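Local coordinates for putative uncharacterized protein (PDB 3M3I) that is of unknown function but belongs to the cupin superfamily, whose members share a beta-barrel built from two antiparallel sheets, at residues H33-Y38 and R185-F190; D50-N55 and R77-E82; N55-Y60 and G181-D186; H95-D100 and G153-S158. One frame throughout, in Å; residues are numbered along the deposited sequence.

In the fold
All four contacts lie within one cupin-family barrel. Interactions 2 and 3 are close neighbours, their centres about 7 Å apart; they share Asn55, and both touch the second subunit. Interaction 3 runs on into interaction 1 through Arg185 and Asp186, and the Phe187 and Phe182 rings pack against each other, although the two centres are about 14 Å apart. Interaction 4 is a buried contact, its centre about 9 Å from the centre of the chain. It meets interaction 2 where the Phe156 ring touches Leu78 and Glu82, and meets interaction 1 where Phe190 packs on Ile155. A salt bridge from Glu188 OE1 to Arg77 NH1, 2.9 Å long, ties 185-190 to 77-82.

Interaction 1 of 4, residues H33-Y38 and R185-F190; sequences HPEGGY and RDFEIF
Phe187 carries this contact, pushing its ring toward the turn made by His33, Pro34 and Glu35. Its CG stands anti to the backbone N (chi1 179°), and the far rim of the ring does the touching. Phe187 CE1 lies 4.1 Å from His33 CE1, the edge of the imidazole being turned toward the phenyl face in an offset edge-to-face pair with planes at 68°. On the other side of the tip, Phe187 CE2 meets Pro34 CB at 3.9 Å, an apolar contact. The Glu35 side chain crosses the phenyl group at about a right angle, bringing OE1 to 4.0 Å from Phe187 CE1; its other oxygen, OE2, is hydrogen-bonded to Ser73. Two residues on, Ile189 adds a lighter touch, its CD1 4.2 Å from Glu35 CA.

The receiving surface is a type I beta turn from His33 to Gly36, closed by the Gly36 N to His33 O bond. A weak bond of 3.3 Å from Glu35 N, in the plane of the imidazole, to His33 ND1 may help set the rotation of that ring. No hydrogen bond joins the two segments, so the meeting is one of packing. The turn links strand 31-32 to strand 38-44, while Ile189 belongs to the short edge strand 188-189 of the other sheet, beside strand 76-77, whose His76 also touches Glu35 and Ile189.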
# COMPACT_ATOMS: atom_id res chain seq x y z
N HIS A 33 -1.28 13.04 14.16
CA HIS A 33 -2.53 12.33 14.01
C HIS A 33 -3.15 12.16 15.40
O HIS A 33 -2.43 12.00 16.38
CB HIS A 33 -2.25 10.97 13.36
CG HIS A 33 -3.46 10.30 12.81
ND1 HIS A 33 -4.42 9.73 13.61
CD2 HIS A 33 -3.86 10.10 11.53
CE1 HIS A 33 -5.37 9.22 12.85
NE2 HIS A 33 -5.05 9.42 11.58
N PRO A 34 -4.49 12.23 15.50
CA PRO A 34 -5.15 12.02 16.79
C PRO A 34 -4.62 10.80 17.58
O PRO A 34 -4.21 10.95 18.73
CB PRO A 34 -6.62 11.85 16.39
CG PRO A 34 -6.76 12.70 15.16
CD PRO A 34 -5.42 12.79 14.50
N GLU A 35 -4.61 9.62 16.95
CA GLU A 35 -4.12 8.38 17.57
C GLU A 35 -2.68 8.49 18.12
O GLU A 35 -2.31 7.84 19.10
CB GLU A 35 -4.23 7.20 16.57
CG GLU A 35 -3.23 7.27 15.38
CD GLU A 35 -3.50 6.26 14.28
OE1 GLU A 35 -4.56 6.36 13.60
OE2 GLU A 35 -2.66 5.35 14.06
N GLY A 36 -1.87 9.33 17.48
CA GLY A 36 -0.48 9.53 17.82
C GLY A 36 0.28 9.47 16.52
O GLY A 36 -0.35 9.37 15.47
N GLY A 37 1.60 9.52 16.57
CA GLY A 37 2.41 9.49 15.36
C GLY A 37 2.09 10.61 14.39
O GLY A 37 1.35 11.51 14.71
N TYR A 38 2.63 10.52 13.18
CA TYR A 38 2.54 11.60 12.20
C TYR A 38 1.90 11.11 10.89
O TYR A 38 1.95 9.92 10.59
CB TYR A 38 3.93 12.21 11.99
CG TYR A 38 4.55 12.68 13.30
CD1 TYR A 38 5.18 11.79 14.16
CD2 TYR A 38 4.48 14.02 13.69
CE1 TYR A 38 5.73 12.21 15.37
CE2 TYR A 38 5.04 14.45 14.89
CZ TYR A 38 5.65 13.53 15.73
OH TYR A 38 6.21 13.94 16.93
N ARG A 185 -15.92 9.54 11.09
CA ARG A 185 -17.14 9.03 11.68
C ARG A 185 -16.97 7.58 12.12
O ARG A 185 -17.66 7.15 13.03
CB ARG A 185 -18.34 9.23 10.77
CG ARG A 185 -18.84 10.67 10.72
CD ARG A 185 -19.93 10.89 9.70
NE ARG A 185 -19.47 10.65 8.33
CZ ARG A 185 -20.18 10.90 7.22
NH1 ARG A 185 -21.40 11.43 7.28
NH2 ARG A 185 -19.64 10.63 6.04
N ASP A 186 -16.03 6.86 11.49
CA ASP A 186 -15.69 5.47 11.83
C ASP A 186 -14.42 5.32 12.69
O ASP A 186 -13.84 4.23 12.79
CB ASP A 186 -15.46 4.67 10.54
CG ASP A 186 -16.55 4.88 9.53
OD1 ASP A 186 -17.71 4.87 9.93
OD2 ASP A 186 -16.25 5.05 8.33
N PHE A 187 -13.96 6.42 13.29
CA PHE A 187 -12.72 6.43 14.05
C PHE A 187 -13.09 6.49 15.51
O PHE A 187 -13.71 7.47 15.97
CB PHE A 187 -11.90 7.63 13.63
CG PHE A 187 -10.60 7.78 14.37
CD1 PHE A 187 -9.52 6.95 14.08
CD2 PHE A 187 -10.43 8.80 15.30
CE1 PHE A 187 -8.32 7.12 14.73
CE2 PHE A 187 -9.23 8.97 15.96
CZ PHE A 187 -8.17 8.13 15.67
N GLU A 188 -12.77 5.41 16.22
CA GLU A 188 -13.03 5.31 17.65
C GLU A 188 -11.70 5.22 18.37
O GLU A 188 -10.87 4.40 18.02
CB GLU A 188 -13.91 4.09 17.97
CG GLU A 188 -14.14 3.87 19.48
CD GLU A 188 -15.41 3.08 19.80
OE1 GLU A 188 -15.96 2.42 18.90
OE2 GLU A 188 -15.86 3.12 20.98
N ILE A 189 -11.49 6.07 19.37
CA ILE A 189 -10.25 6.05 20.15
C ILE A 189 -10.62 5.58 21.55
O ILE A 189 -11.72 5.82 22.02
CB ILE A 189 -9.55 7.43 20.14
CG1 ILE A 189 -8.13 7.33 20.70
CG2 ILE A 189 -10.33 8.46 20.97
CD1 ILE A 189 -7.16 6.60 19.80
N PHE A 190 -9.70 4.88 22.20
CA PHE A 190 -9.98 4.26 23.48
C PHE A 190 -9.09 4.86 24.56
O PHE A 190 -8.13 5.58 24.24
CB PHE A 190 -9.77 2.73 23.38
CG PHE A 190 -10.66 2.05 22.35
CD1 PHE A 190 -10.20 1.79 21.07
CD2 PHE A 190 -11.96 1.69 22.67
CE1 PHE A 190 -11.01 1.19 20.14
CE2 PHE A 190 -12.78 1.08 21.73
CZ PHE A 190 -12.31 0.83 20.47

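Interaction 2 of 4, residues D50-N55 and R77-E82; sequences DNEEGN and RLCSDE
An Asx turn inside a type I beta turn, Asn51 to Gly54, presents two acidic side chains to the bend at Cys79 and Ser80, at one end of the cupin barrel. Asn51 OD1 accepts from Glu53 N at 3.0 Å and from Asn55 N at 2.7 Å, the two donors lying above opposite faces of its carbonyl plane. This double grip fixes the amide, whose ND2 then lies 3.7 Å from Cys79 SG.

Glu52 reaches across to Cys79 and Ser80. Its chain bends at chi2 (83°), which swings CD round toward the opposing backbone, and the carboxylate settles beside Ser80. Its OE1 and Ser80 OG are 3.0 Å apart, a distance suited to a hydrogen bond from the hydroxyl, although that proton has another acceptor within reach. Glu52 OE1 also lies 3.2 Å from Cys79 O, a pair of acceptors with no hydrogen bond between them. Glu53 takes a different path: extended beyond CG, it runs to the cysteine and brings its carboxylate against Cys79 CB and SG.

The contact also reaches the dimer partner. Asp81 OD1 is hydrogen-bonded to Tyr60 OH of the second subunit, and Glu52 packs on His47 of that subunit. Water fills in between the polar groups. One molecule donates to Ser80 OG and receives a weak bond from Asn51 ND2. A second water bridges the carboxylate to the opposing backbone: it donates to Glu52 OE2 at 2.7 Å and accepts from Asp81 N at 3.0 Å.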
# COMPACT_ATOMS: atom_id res chain seq x y z
N ASP A 50 -20.43 1.45 -0.70
CA ASP A 50 -21.02 1.17 0.60
C ASP A 50 -20.04 0.36 1.45
O ASP A 50 -19.52 -0.69 1.01
CB ASP A 50 -22.34 0.40 0.45
CG ASP A 50 -23.50 1.28 -0.04
OD1 ASP A 50 -23.61 2.47 0.35
OD2 ASP A 50 -24.34 0.76 -0.80
N ASN A 51 -19.78 0.83 2.67
CA ASN A 51 -18.88 0.12 3.57
C ASN A 51 -19.57 -1.05 4.32
O ASN A 51 -20.71 -1.41 4.04
CB ASN A 51 -18.24 1.12 4.55
CG ASN A 51 -19.23 1.65 5.53
OD1 ASN A 51 -20.42 1.31 5.45
ND2 ASN A 51 -18.78 2.47 6.48
N GLU A 52 -18.87 -1.66 5.27
CA GLU A 52 -19.41 -2.79 6.02
C GLU A 52 -20.69 -2.46 6.80
O GLU A 52 -21.42 -3.37 7.17
CB GLU A 52 -18.36 -3.35 7.00
CG GLU A 52 -17.16 -4.05 6.34
CD GLU A 52 -16.06 -3.10 5.87
OE1 GLU A 52 -16.29 -1.86 5.79
OE2 GLU A 52 -14.95 -3.60 5.57
N GLU A 53 -20.94 -1.18 7.08
CA GLU A 53 -22.09 -0.75 7.90
C GLU A 53 -23.17 -0.01 7.11
O GLU A 53 -24.08 0.55 7.71
CB GLU A 53 -21.61 0.13 9.06
CG GLU A 53 -20.87 -0.60 10.18
CD GLU A 53 -20.06 0.35 11.10
OE1 GLU A 53 -19.65 1.46 10.64
OE2 GLU A 53 -19.84 -0.03 12.28
N GLY A 54 -23.08 0.00 5.79
CA GLY A 54 -24.10 0.61 4.95
C GLY A 54 -23.78 2.00 4.41
O GLY A 54 -24.44 2.47 3.48
N ASN A 55 -22.75 2.64 4.97
CA ASN A 55 -22.47 4.04 4.70
C ASN A 55 -21.63 4.29 3.44
O ASN A 55 -20.76 3.50 3.10
CB ASN A 55 -21.73 4.64 5.89
CG ASN A 55 -22.50 4.47 7.20
OD1 ASN A 55 -23.71 4.65 7.24
ND2 ASN A 55 -21.78 4.16 8.27
N ARG A 77 -9.95 1.94 16.78
CA ARG A 77 -10.68 0.97 16.01
C ARG A 77 -11.31 1.61 14.76
O ARG A 77 -11.75 2.75 14.80
CB ARG A 77 -11.73 0.29 16.88
CG ARG A 77 -12.58 -0.76 16.17
CD ARG A 77 -13.94 -0.84 16.80
NE ARG A 77 -13.94 -1.66 18.00
CZ ARG A 77 -14.72 -1.47 19.06
NH1 ARG A 77 -15.57 -0.45 19.12
NH2 ARG A 77 -14.65 -2.30 20.08
N LEU A 78 -11.31 0.85 13.67
CA LEU A 78 -11.90 1.27 12.41
C LEU A 78 -13.05 0.32 12.14
O LEU A 78 -13.35 -0.54 12.95
CB LEU A 78 -10.86 1.21 11.28
CG LEU A 78 -9.66 2.15 11.40
CD1 LEU A 78 -8.53 1.76 10.46
CD2 LEU A 78 -10.05 3.60 11.15
N CYS A 79 -13.73 0.49 11.02
CA CYS A 79 -14.73 -0.48 10.60
C CYS A 79 -14.40 -1.12 9.24
O CYS A 79 -15.10 -2.01 8.81
CB CYS A 79 -16.13 0.14 10.61
SG CYS A 79 -16.67 0.77 9.05
N SER A 80 -13.34 -0.67 8.60
CA SER A 80 -12.81 -1.30 7.39
C SER A 80 -11.37 -1.77 7.63
O SER A 80 -10.73 -1.33 8.57
CB SER A 80 -12.87 -0.31 6.23
OG SER A 80 -14.17 0.20 6.07
N ASP A 81 -10.89 -2.66 6.76
CA ASP A 81 -9.51 -3.15 6.81
C ASP A 81 -8.53 -2.02 6.54
O ASP A 81 -8.82 -1.12 5.76
CB ASP A 81 -9.24 -4.20 5.72
CG ASP A 81 -10.06 -5.46 5.86
OD1 ASP A 81 -10.16 -6.18 4.86
OD2 ASP A 81 -10.59 -5.73 6.95
N GLU A 82 -7.37 -2.09 7.16
CA GLU A 82 -6.30 -1.15 6.89
C GLU A 82 -4.98 -1.89 6.61
O GLU A 82 -4.50 -2.67 7.43
CB GLU A 82 -6.13 -0.20 8.06
CG GLU A 82 -5.05 0.83 7.83
CD GLU A 82 -4.91 1.81 8.96
OE1 GLU A 82 -4.96 1.39 10.14
OE2 GLU A 82 -4.74 3.01 8.66
O HOH W 1 -15.37 2.59 5.71
O HOH W 2 -12.47 -3.73 4.51

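Interaction 3 of 4, residues N55-Y60 and G181-D186; sequences NRRHAY and GFDYRD
Asp186 OD2 takes the shortest side-chain bond of this contact, 2.7 Å from Arg57 NE, on its syn lone pair and nearly in the guanidinium plane. Arg57 NH2 reaches Asp186 OD1 at 3.2 Å in an almost straight bond of 176°, so the arginine grips the carboxylate side-on and tip to tip. A bend at chi2 (-81°) turns CD of Arg57 toward the opposing loop. There Asp183 lies over one guanidinium face, with CG above its centre, while Asn55 CB comes against the opposite face near the rim.

Asp183 itself is gripped side-on by Arg185 through NE and NH2, and its OD2 also accepts from Arg185 N at 2.9 Å, forming an Asx turn. The four residues make one salt-bridge network, in which Arg57 NH1 and Arg185 NH2 come within 3.3 Å of each other; the flanking carboxylates probably offset this repulsion. Arg57 NH1 has a partner of its own in Arg56 O. A water carries Asn55 ND2 over to Asp186 OD1. Further along, Gly181 N donates to His58 O at 2.7 Å, nearly in line with the C=O bond. The contact thus fastens the loop leaving strand 172-179 to the start of strand 56-67, its antiparallel sheet neighbour, where Ala59 packs on Pro180 of the second subunit.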
# COMPACT_ATOMS: atom_id res chain seq x y z
N ASN A 55 -22.75 2.64 4.97
CA ASN A 55 -22.47 4.04 4.70
C ASN A 55 -21.63 4.29 3.44
O ASN A 55 -20.76 3.50 3.10
CB ASN A 55 -21.73 4.64 5.89
CG ASN A 55 -22.50 4.47 7.20
OD1 ASN A 55 -23.71 4.65 7.24
ND2 ASN A 55 -21.78 4.16 8.27
N ARG A 56 -21.89 5.41 2.77
CA ARG A 56 -21.13 5.80 1.59
C ARG A 56 -19.75 6.30 1.97
O ARG A 56 -19.60 7.23 2.78
CB ARG A 56 -21.85 6.88 0.78
CG ARG A 56 -23.24 6.47 0.31
CD ARG A 56 -23.20 5.32 -0.68
NE ARG A 56 -22.75 5.75 -2.00
CZ ARG A 56 -22.61 4.94 -3.04
NH1 ARG A 56 -22.86 3.66 -2.92
NH2 ARG A 56 -22.19 5.42 -4.21
N ARG A 57 -18.74 5.67 1.38
CA ARG A 57 -17.34 5.96 1.63
C ARG A 57 -16.60 5.91 0.30
O ARG A 57 -17.11 5.34 -0.67
CB ARG A 57 -16.76 4.93 2.57
CG ARG A 57 -17.40 4.90 3.94
CD ARG A 57 -16.87 5.99 4.85
NE ARG A 57 -17.54 5.97 6.15
CZ ARG A 57 -18.68 6.62 6.42
NH1 ARG A 57 -19.28 7.36 5.50
NH2 ARG A 57 -19.22 6.53 7.64
N HIS A 58 -15.44 6.53 0.24
CA HIS A 58 -14.54 6.35 -0.90
C HIS A 58 -14.12 4.88 -0.98
O HIS A 58 -13.97 4.23 0.06
CB HIS A 58 -13.30 7.24 -0.75
CG HIS A 58 -13.60 8.71 -0.74
ND1 HIS A 58 -13.74 9.44 0.42
CD2 HIS A 58 -13.82 9.58 -1.76
CE1 HIS A 58 -14.03 10.70 0.11
NE2 HIS A 58 -14.08 10.80 -1.21
N ALA A 59 -13.95 4.35 -2.19
CA ALA A 59 -13.46 2.99 -2.36
C ALA A 59 -12.27 2.75 -1.44
O ALA A 59 -12.26 1.79 -0.67
CB ALA A 59 -13.05 2.72 -3.81
N TYR A 60 -11.28 3.63 -1.53
CA TYR A 60 -10.11 3.61 -0.67
C TYR A 60 -9.67 5.03 -0.36
O TYR A 60 -10.03 5.97 -1.05
CB TYR A 60 -8.96 2.86 -1.33
CG TYR A 60 -8.40 3.59 -2.54
CD1 TYR A 60 -7.31 4.42 -2.42
CD2 TYR A 60 -8.97 3.44 -3.78
CE1 TYR A 60 -6.81 5.10 -3.51
CE2 TYR A 60 -8.48 4.12 -4.89
CZ TYR A 60 -7.40 4.95 -4.74
OH TYR A 60 -6.90 5.62 -5.83
N GLY A 181 -13.01 3.31 2.38
CA GLY A 181 -12.15 4.40 2.83
C GLY A 181 -12.31 4.89 4.26
O GLY A 181 -13.33 4.64 4.91
N PHE A 182 -11.30 5.60 4.73
CA PHE A 182 -11.32 6.20 6.06
C PHE A 182 -12.28 7.40 6.15
O PHE A 182 -12.41 8.21 5.22
CB PHE A 182 -9.89 6.62 6.45
CG PHE A 182 -9.79 7.18 7.83
CD1 PHE A 182 -9.59 6.37 8.92
CD2 PHE A 182 -9.89 8.53 8.04
CE1 PHE A 182 -9.51 6.89 10.18
CE2 PHE A 182 -9.82 9.05 9.31
CZ PHE A 182 -9.63 8.22 10.37
N ASP A 183 -12.96 7.50 7.30
CA ASP A 183 -13.84 8.59 7.61
C ASP A 183 -13.83 8.68 9.13
O ASP A 183 -14.00 7.67 9.81
CB ASP A 183 -15.26 8.33 7.07
CG ASP A 183 -16.19 9.54 7.19
OD1 ASP A 183 -16.70 10.02 6.16
OD2 ASP A 183 -16.45 10.03 8.33
N TYR A 184 -13.59 9.87 9.67
CA TYR A 184 -13.50 10.03 11.13
C TYR A 184 -14.81 9.63 11.83
O TYR A 184 -14.81 9.36 13.03
CB TYR A 184 -13.08 11.45 11.52
CG TYR A 184 -11.58 11.67 11.47
CD1 TYR A 184 -10.75 11.15 12.44
CD2 TYR A 184 -11.00 12.43 10.45
CE1 TYR A 184 -9.36 11.37 12.40
CE2 TYR A 184 -9.61 12.64 10.39
CZ TYR A 184 -8.81 12.12 11.37
OH TYR A 184 -7.45 12.33 11.31
N ARG A 185 -15.92 9.54 11.09
CA ARG A 185 -17.14 9.03 11.68
C ARG A 185 -16.97 7.58 12.12
O ARG A 185 -17.66 7.15 13.03
CB ARG A 185 -18.34 9.23 10.77
CG ARG A 185 -18.84 10.67 10.72
CD ARG A 185 -19.93 10.89 9.70
NE ARG A 185 -19.47 10.65 8.33
CZ ARG A 185 -20.18 10.90 7.22
NH1 ARG A 185 -21.40 11.43 7.28
NH2 ARG A 185 -19.64 10.63 6.04
N ASP A 186 -16.03 6.86 11.49
CA ASP A 186 -15.69 5.47 11.83
C ASP A 186 -14.42 5.32 12.69
O ASP A 186 -13.84 4.23 12.79
CB ASP A 186 -15.46 4.67 10.54
CG ASP A 186 -16.55 4.88 9.53
OD1 ASP A 186 -17.71 4.87 9.93
OD2 ASP A 186 -16.25 5.05 8.33
O HOH W 3 -19.41 3.27 8.81
O HOH W 4 -14.37 7.80 2.78

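Interaction 4 of 4, residues H95-D100 and G153-S158; sequences HVILKD and GAIFGS
Ile97 and Ile155 face each other as a hydrogen-bonded antiparallel pair, their side chains crossing at a slant on the same face of the sheet as His95. CD1 of Ile97 touches CG2 of Ile155 at 4.1 Å, and each isoleucine has CG2 anti to its backbone N. The opposite face belongs to Val96 and Phe156, a non-hydrogen-bonded pair. Val96 CG1 meets the CB of Ala154 at 4.0 Å, and its CG2 lies a little further from Phe156 CB. Phe156 holds CG between its backbone N and carbonyl carbon (chi1 70°), and the ring leads away from the neighbouring strand to pack on Leu78, Glu82 and Trp84.

His95 sits across from Gly157, which has no side chain to meet it; the ring instead approaches with its edge toward Gly157 O, while NE2 is hydrogen-bonded to Ser159. The His95 side chain also touches Gln208 and Met209 of helix 203-209.

Four backbone bonds hold the pairing. His95 N reaches Gly157 O at 2.9 Å in an essentially straight bond (179°), and Gly157 N returns one to His95 O. Ile97 N gives a tighter one to Ile155 O, 2.7 Å, reciprocated by Ile155 N to Ile97 O. Phe156 CA adds a CA-H...O contact to His95 O at 3.1 Å. The axes of segments 95-98 and 155-158 run antiparallel at 176° and approach to 4.7 Å, both inside the five-stranded sheet between strands 130-136 and 76-77, as expected for the antiparallel walls of a cupin beta-barrel.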
# COMPACT_ATOMS: atom_id res chain seq x y z
N HIS A 95 0.27 -3.75 17.22
CA HIS A 95 -0.35 -4.43 18.34
C HIS A 95 -1.81 -4.61 17.99
O HIS A 95 -2.58 -3.66 18.10
CB HIS A 95 -0.21 -3.59 19.61
CG HIS A 95 1.21 -3.27 19.98
ND1 HIS A 95 1.79 -3.70 21.15
CD2 HIS A 95 2.16 -2.56 19.33
CE1 HIS A 95 3.03 -3.26 21.21
NE2 HIS A 95 3.28 -2.58 20.11
N VAL A 96 -2.21 -5.80 17.58
CA VAL A 96 -3.54 -6.03 17.02
C VAL A 96 -4.37 -6.96 17.91
O VAL A 96 -4.04 -8.13 18.07
CB VAL A 96 -3.44 -6.67 15.60
CG1 VAL A 96 -4.81 -6.85 14.98
CG2 VAL A 96 -2.57 -5.81 14.69
N ILE A 97 -5.46 -6.45 18.49
CA ILE A 97 -6.42 -7.32 19.17
C ILE A 97 -7.57 -7.55 18.19
O ILE A 97 -8.26 -6.61 17.83
CB ILE A 97 -6.96 -6.71 20.48
CG1 ILE A 97 -5.82 -6.19 21.37
CG2 ILE A 97 -7.79 -7.75 21.22
CD1 ILE A 97 -6.25 -5.14 22.39
N LEU A 98 -7.75 -8.78 17.74
CA LEU A 98 -8.76 -9.08 16.72
C LEU A 98 -10.11 -9.24 17.37
O LEU A 98 -10.18 -9.76 18.47
CB LEU A 98 -8.41 -10.37 15.97
CG LEU A 98 -7.03 -10.50 15.35
CD1 LEU A 98 -6.81 -11.95 14.92
CD2 LEU A 98 -6.86 -9.56 14.15
N LYS A 99 -11.17 -8.81 16.70
CA LYS A 99 -12.54 -9.05 17.16
C LYS A 99 -12.88 -10.54 17.11
O LYS A 99 -13.50 -11.07 18.01
CB LYS A 99 -13.54 -8.27 16.30
CG LYS A 99 -14.93 -8.17 16.88
CD LYS A 99 -15.75 -7.18 16.06
CE LYS A 99 -17.07 -6.84 16.71
NZ LYS A 99 -17.74 -5.68 16.04
N ASP A 100 -12.49 -11.19 16.02
CA ASP A 100 -12.37 -12.66 15.95
C ASP A 100 -11.07 -12.95 15.20
O ASP A 100 -10.58 -12.07 14.49
CB ASP A 100 -13.53 -13.31 15.21
CG ASP A 100 -14.86 -12.64 15.48
OD1 ASP A 100 -15.65 -13.17 16.30
OD2 ASP A 100 -15.14 -11.60 14.84
N GLY A 153 -12.58 -3.86 12.59
CA GLY A 153 -13.15 -4.28 13.85
C GLY A 153 -12.09 -4.60 14.88
O GLY A 153 -12.41 -4.79 16.03
N ALA A 154 -10.83 -4.65 14.46
CA ALA A 154 -9.73 -4.87 15.40
C ALA A 154 -9.46 -3.63 16.23
O ALA A 154 -9.52 -2.51 15.73
CB ALA A 154 -8.46 -5.30 14.65
N ILE A 155 -9.19 -3.83 17.52
CA ILE A 155 -8.61 -2.80 18.38
C ILE A 155 -7.09 -2.90 18.21
O ILE A 155 -6.51 -3.93 18.55
CB ILE A 155 -9.01 -2.99 19.84
CG1 ILE A 155 -10.53 -2.84 20.02
CG2 ILE A 155 -8.28 -2.00 20.75
CD1 ILE A 155 -11.05 -3.46 21.28
N PHE A 156 -6.46 -1.86 17.69
CA PHE A 156 -5.04 -1.91 17.34
C PHE A 156 -4.27 -0.59 17.48
O PHE A 156 -4.85 0.49 17.49
CB PHE A 156 -4.89 -2.42 15.91
CG PHE A 156 -5.36 -1.46 14.86
CD1 PHE A 156 -6.69 -1.15 14.72
CD2 PHE A 156 -4.47 -0.91 13.97
CE1 PHE A 156 -7.12 -0.29 13.75
CE2 PHE A 156 -4.90 -0.05 12.99
CZ PHE A 156 -6.22 0.26 12.87
N GLY A 157 -2.95 -0.70 17.56
CA GLY A 157 -2.08 0.47 17.70
C GLY A 157 -0.70 0.16 17.18
O GLY A 157 -0.47 -0.96 16.75
N SER A 158 0.23 1.12 17.21
CA SER A 158 1.58 0.85 16.74
C SER A 158 2.66 1.53 17.58
O SER A 158 2.40 2.50 18.27
CB SER A 158 1.72 1.21 15.26
OG SER A 158 1.87 2.59 15.04